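Local coordinates for ornithine carbamoyltransferase, mitochondrial (PDB 3SDS), which catalyses the transfer of the carbamoyl group of carbamoyl phosphate to L-ornithine, giving L-citrulline and phosphate in arginine biosynthesis, at residues M71-S74 and T80-S83; A87-K90 and H94-F97. All coordinates share one frame; numbering follows the deposited sequence.

Contact 1 of 2, residues M71-S74 and T80-S83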
ATOM      1  N   MET A  71       5.707   4.322  -7.428  1.00 40.72           N
ATOM      2  CA  MET A  71       4.785   5.374  -7.887  1.00 41.53           C
ATOM      3  C   MET A  71       4.956   6.625  -7.027  1.00 43.40           C
ATOM      4  O   MET A  71       4.658   6.608  -5.818  1.00 44.17           O
ATOM      5  CB  MET A  71       3.326   4.905  -7.815  1.00 41.09           C
ATOM      6  CG  MET A  71       3.027   3.575  -8.495  1.00 40.63           C
ATOM      7  SD  MET A  71       1.294   3.048  -8.312  1.00 42.74           S
ATOM      8  CE  MET A  71       1.191   2.573  -6.595  1.00 43.16           C
ATOM      9  N   MET A  72       5.454   7.703  -7.629  1.00 44.61           N
ATOM     10  CA  MET A  72       5.634   8.968  -6.883  1.00 47.25           C
ATOM     11  C   MET A  72       4.604  10.036  -7.265  1.00 47.85           C
ATOM     12  O   MET A  72       4.648  10.586  -8.381  1.00 47.66           O
ATOM     13  CB  MET A  72       7.053   9.511  -7.043  1.00 47.66           C
ATOM     14  CG  MET A  72       8.085   8.713  -6.278  1.00 50.41           C
ATOM     15  SD  MET A  72       9.784   9.091  -6.752  1.00 55.58           S
ATOM     16  CE  MET A  72      10.124  10.491  -5.685  1.00 54.38           C
ATOM     17  N   PHE A  73       3.684  10.329  -6.349  1.00 49.07           N
ATOM     18  CA  PHE A  73       2.620  11.279  -6.640  1.00 50.32           C
ATOM     19  C   PHE A  73       2.662  12.538  -5.770  1.00 52.91           C
ATOM     20  O   PHE A  73       2.653  12.446  -4.544  1.00 54.47           O
ATOM     21  CB  PHE A  73       1.244  10.594  -6.582  1.00 49.89           C
ATOM     22  CG  PHE A  73       1.085   9.442  -7.562  1.00 48.18           C
ATOM     23  CD1 PHE A  73       0.330   8.339  -7.230  1.00 47.94           C
ATOM     24  CD2 PHE A  73       1.703   9.459  -8.806  1.00 47.38           C
ATOM     25  CE1 PHE A  73       0.186   7.283  -8.118  1.00 46.74           C
ATOM     26  CE2 PHE A  73       1.571   8.400  -9.692  1.00 46.36           C
ATOM     27  CZ  PHE A  73       0.809   7.312  -9.348  1.00 45.71           C
ATOM     28  N   SER A  74       2.699  13.704  -6.422  1.00 53.98           N
ATOM     29  CA  SER A  74       2.788  15.020  -5.761  1.00 56.64           C
ATOM     30  C   SER A  74       1.458  15.602  -5.270  1.00 57.67           C
ATOM     31  O   SER A  74       1.410  16.379  -4.299  1.00 59.35           O
ATOM     32  CB  SER A  74       3.443  16.034  -6.705  1.00 57.00           C
ATOM     33  OG  SER A  74       4.861  15.991  -6.580  1.00 59.52           O
ATOM     34  N   THR A  80      -5.294   7.421 -11.717  1.00 44.51           N
ATOM     35  CA  THR A  80      -3.997   6.947 -12.237  1.00 42.76           C
ATOM     36  C   THR A  80      -3.428   5.779 -11.415  1.00 42.33           C
ATOM     37  O   THR A  80      -2.872   4.808 -11.993  1.00 41.21           O
ATOM     38  CB  THR A  80      -2.944   8.088 -12.411  1.00 42.84           C
ATOM     39  OG1 THR A  80      -3.120   8.692 -13.698  1.00 42.49           O
ATOM     40  CG2 THR A  80      -1.479   7.554 -12.311  1.00 40.94           C
ATOM     41  N   ARG A  81      -3.590   5.829 -10.118  1.00 42.08           N
ATOM     42  CA  ARG A  81      -3.121   4.790  -9.254  1.00 42.21           C
ATOM     43  C   ARG A  81      -3.778   3.485  -9.565  1.00 41.78           C
ATOM     44  O   ARG A  81      -3.154   2.486  -9.647  1.00 41.75           O
ATOM     45  CB  ARG A  81      -3.499   5.160  -7.851  1.00 43.03           C
ATOM     46  CG  ARG A  81      -2.397   5.101  -6.896  1.00 45.24           C
ATOM     47  CD  ARG A  81      -2.906   5.227  -5.529  1.00 45.42           C
ATOM     48  NE  ARG A  81      -2.773   3.975  -4.837  1.00 44.87           N
ATOM     49  CZ  ARG A  81      -3.197   3.776  -3.619  1.00 45.34           C
ATOM     50  NH1 ARG A  81      -3.787   4.734  -2.974  1.00 45.81           N
ATOM     51  NH2 ARG A  81      -3.027   2.624  -3.061  1.00 45.70           N
ATOM     52  N   VAL A  82      -5.079   3.500  -9.701  1.00 41.47           N
ATOM     53  CA  VAL A  82      -5.848   2.278  -9.921  1.00 40.79           C
ATOM     54  C   VAL A  82      -5.338   1.458 -11.108  1.00 39.71           C
ATOM     55  O   VAL A  82      -5.164   0.256 -10.983  1.00 40.27           O
ATOM     56  CB  VAL A  82      -7.364   2.538 -10.056  1.00 41.68           C
ATOM     57  CG1 VAL A  82      -8.118   1.222 -10.260  1.00 40.71           C
ATOM     58  CG2 VAL A  82      -7.896   3.284  -8.840  1.00 42.07           C
ATOM     59  N   SER A  83      -5.090   2.105 -12.243  1.00 38.90           N
ATOM     60  CA  SER A  83      -4.624   1.430 -13.462  1.00 37.92           C
ATOM     61  C   SER A  83      -3.137   0.993 -13.452  1.00 37.56           C
ATOM     62  O   SER A  83      -2.794  -0.075 -13.989  1.00 37.03           O
ATOM     63  CB  SER A  83      -4.892   2.315 -14.675  1.00 37.76           C
ATOM     64  OG  SER A  83      -4.242   3.578 -14.545  1.00 39.10           O
TER

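Contact 2 of 2, residues A87-K90 and H94-F97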
ATOM      1  N   ALA A  87      -1.932  -2.883 -13.617  1.00 34.95           N
ATOM      2  CA  ALA A  87      -1.031  -3.247 -14.707  1.00 34.46           C
ATOM      3  C   ALA A  87       0.233  -3.943 -14.232  1.00 34.38           C
ATOM      4  O   ALA A  87       0.631  -4.977 -14.781  1.00 34.50           O
ATOM      5  CB  ALA A  87      -0.673  -2.029 -15.511  1.00 34.39           C
ATOM      6  N   VAL A  88       0.863  -3.374 -13.212  1.00 34.26           N
ATOM      7  CA  VAL A  88       2.032  -4.001 -12.609  1.00 33.87           C
ATOM      8  C   VAL A  88       1.702  -5.423 -12.137  1.00 34.21           C
ATOM      9  O   VAL A  88       2.449  -6.362 -12.424  1.00 34.34           O
ATOM     10  CB  VAL A  88       2.566  -3.139 -11.448  1.00 34.25           C
ATOM     11  CG1 VAL A  88       3.768  -3.793 -10.765  1.00 33.60           C
ATOM     12  CG2 VAL A  88       2.922  -1.734 -11.952  1.00 33.77           C
ATOM     13  N   VAL A  89       0.573  -5.592 -11.444  1.00 34.47           N
ATOM     14  CA  VAL A  89       0.207  -6.897 -10.863  1.00 35.12           C
ATOM     15  C   VAL A  89      -0.056  -8.008 -11.909  1.00 35.78           C
ATOM     16  O   VAL A  89       0.340  -9.152 -11.702  1.00 35.91           O
ATOM     17  CB  VAL A  89      -0.961  -6.769  -9.851  1.00 35.79           C
ATOM     18  CG1 VAL A  89      -1.525  -8.158  -9.450  1.00 36.56           C
ATOM     19  CG2 VAL A  89      -0.520  -5.986  -8.627  1.00 34.62           C
ATOM     20  N   LYS A  90      -0.710  -7.683 -13.026  1.00 36.43           N
ATOM     21  CA  LYS A  90      -0.841  -8.649 -14.140  1.00 37.21           C
ATOM     22  C   LYS A  90       0.512  -9.239 -14.547  1.00 37.39           C
ATOM     23  O   LYS A  90       0.589 -10.448 -14.877  1.00 38.03           O
ATOM     24  CB  LYS A  90      -1.541  -8.036 -15.359  1.00 37.20           C
ATOM     25  CG  LYS A  90      -3.068  -8.033 -15.284  1.00 38.71           C
ATOM     26  CD  LYS A  90      -3.641  -9.357 -15.766  1.00 43.01           C
ATOM     27  CE  LYS A  90      -4.925  -9.804 -14.991  1.00 46.54           C
ATOM     28  NZ  LYS A  90      -5.878  -8.697 -14.621  1.00 47.17           N
ATOM     29  N   HIS A  94       5.452  -5.929  -7.963  1.00 38.07           N
ATOM     30  CA  HIS A  94       4.902  -5.145  -6.842  1.00 38.32           C
ATOM     31  C   HIS A  94       4.927  -3.601  -7.010  1.00 37.79           C
ATOM     32  O   HIS A  94       5.989  -2.999  -7.192  1.00 38.08           O
ATOM     33  CB  HIS A  94       5.562  -5.544  -5.521  1.00 39.17           C
ATOM     34  CG  HIS A  94       5.089  -4.740  -4.343  1.00 40.67           C
ATOM     35  ND1 HIS A  94       3.882  -4.976  -3.712  1.00 40.98           N
ATOM     36  CD2 HIS A  94       5.659  -3.701  -3.683  1.00 41.37           C
ATOM     37  CE1 HIS A  94       3.733  -4.118  -2.715  1.00 42.62           C
ATOM     38  NE2 HIS A  94       4.797  -3.332  -2.675  1.00 42.23           N
ATOM     39  N   PRO A  95       3.748  -2.965  -6.960  1.00 37.45           N
ATOM     40  CA  PRO A  95       3.580  -1.503  -7.005  1.00 37.51           C
ATOM     41  C   PRO A  95       3.681  -0.793  -5.637  1.00 38.53           C
ATOM     42  O   PRO A  95       2.973  -1.158  -4.697  1.00 39.14           O
ATOM     43  CB  PRO A  95       2.174  -1.344  -7.580  1.00 36.97           C
ATOM     44  CG  PRO A  95       1.461  -2.574  -7.169  1.00 36.76           C
ATOM     45  CD  PRO A  95       2.465  -3.668  -7.160  1.00 37.54           C
ATOM     46  N   MET A  96       4.540   0.219  -5.531  1.00 38.72           N
ATOM     47  CA  MET A  96       4.795   0.876  -4.236  1.00 39.96           C
ATOM     48  C   MET A  96       4.315   2.328  -4.263  1.00 40.75           C
ATOM     49  O   MET A  96       4.790   3.142  -5.069  1.00 40.33           O
ATOM     50  CB  MET A  96       6.276   0.764  -3.865  1.00 39.99           C
ATOM     51  CG  MET A  96       6.724   1.602  -2.699  1.00 41.00           C
ATOM     52  SD  MET A  96       8.458   1.311  -2.241  1.00 43.93           S
ATOM     53  CE  MET A  96       9.380   2.086  -3.577  1.00 40.72           C
ATOM     54  N   PHE A  97       3.354   2.640  -3.397  1.00 42.12           N
ATOM     55  CA  PHE A  97       2.717   3.959  -3.409  1.00 43.24           C
ATOM     56  C   PHE A  97       3.419   4.929  -2.480  1.00 44.69           C
ATOM     57  O   PHE A  97       3.531   4.689  -1.300  1.00 45.99           O
ATOM     58  CB  PHE A  97       1.235   3.853  -3.047  1.00 43.43           C
ATOM     59  CG  PHE A  97       0.556   5.183  -2.898  1.00 44.99           C
ATOM     60  CD1 PHE A  97       0.471   6.069  -3.976  1.00 45.72           C
ATOM     61  CD2 PHE A  97      -0.020   5.551  -1.692  1.00 46.93           C
ATOM     62  CE1 PHE A  97      -0.174   7.326  -3.844  1.00 47.00           C
ATOM     63  CE2 PHE A  97      -0.676   6.801  -1.552  1.00 48.44           C
ATOM     64  CZ  PHE A  97      -0.751   7.688  -2.632  1.00 47.21           C
TER

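Contact 1 of 2, residues M71-S74 and T80-S83
Phe73 turns its ring anti to its own carbonyl carbon (chi1 -60°), and this carries the ring from the strand to Thr80 and Arg81 on the helix. Thr80 meets it with a methyl group: CG2 is anti to the backbone N and lies 3.8 Å from Phe73 CZ. The two side chains meet at a slant. Arg81 comes to the rim of the same ring, where its CG sits near the ring plane, 3.6 Å from Phe73 CE1. Only this aliphatic part of Arg81 touches the ring. Met71 adds a looser contact, CE to Arg81 CG at 4.4 Å. These residues join strand 68-73 to helix 78-90, the first strand and the helix of a beta-alpha-beta unit in the carbamoyl phosphate domain. The Ser-Thr-Arg-Thr run, Ser77 to Thr80, spans the end of the loop and the first residues of the helix, and probably binds carbamoyl phosphate, as in related enzymes. The methyl of Thr80 packs on Phe73, while its OG1 is hydrogen-bonded to Arg334, which probably also binds carbamoyl phosphate. The charged end of Arg81 passes beyond Phe73. It makes a cation-pi contact with Phe97, and its NE forms a salt bridge with Glu85, one helical turn on.

Contact 2 of 2, residues A87-K90 and H94-F97
Val88 faces Pro95 from the last turn of helix 78-90, with its CB bond pointing at the strand. CB itself stands 4.3 Å from Pro95 CD. The branch that does most of the touching is CG1, which lies anti to the backbone N (chi1 178°). It comes 3.8 Å from Pro95 CD, and it is also 3.9 Å from Pro95 N. The same methyl lies 3.9 Å from the backbone N of His94, so it covers the start of the strand as well as the proline ring. CG2, the other branch, is more distant, 4.5 Å from Pro95 CB. Val88 and Pro95 run past each other in opposite directions. Val89 supplies a second methyl: its CG2 reaches Pro95 CD at 4.1 Å, so the CD end of the proline ring receives methyls from two successive helix residues. No hydrogen bond crosses here, and the contact is apolar. His94 differs. Its CB bond points away from the helix, and its NE2 is hydrogen-bonded to Glu85 of the third subunit. The pair of segments forms the second half of the beta-alpha-beta unit, where the chain leaves helix 78-90 and after a three-residue link enters strand 94-98. Within this chain it is an outermost strand of the four-stranded parallel sheet, and its backbone is hydrogen-bonded to strand 68-73. Helix 327-347 packs against Ala87 and Val88 through Leu342, while the second subunit meets Val89 and Pro95 through its own His94.

Both contacts are buried, and both hold helix 78-90 against one parallel sheet. Contact 1 joins the early part of the helix to strand 68-73. Contact 2 joins its end to the neighbouring strand 94-98. Their centres are 10 Å apart. They meet directly where Met71 N and Met96 O form a probable backbone hydrogen bond at 2.8 Å, and where Phe97 packs on Phe73, Met71 and Arg81. Contact 1 is apolar across the segments, but Thr80 and Arg81 carry polar ends that bind elsewhere, and it borders the probable carbamoyl phosphate site. Contact 2 is aliphatic and lies farther from the chain's centre. Both touch the second subunit, and contact 2 also meets the third.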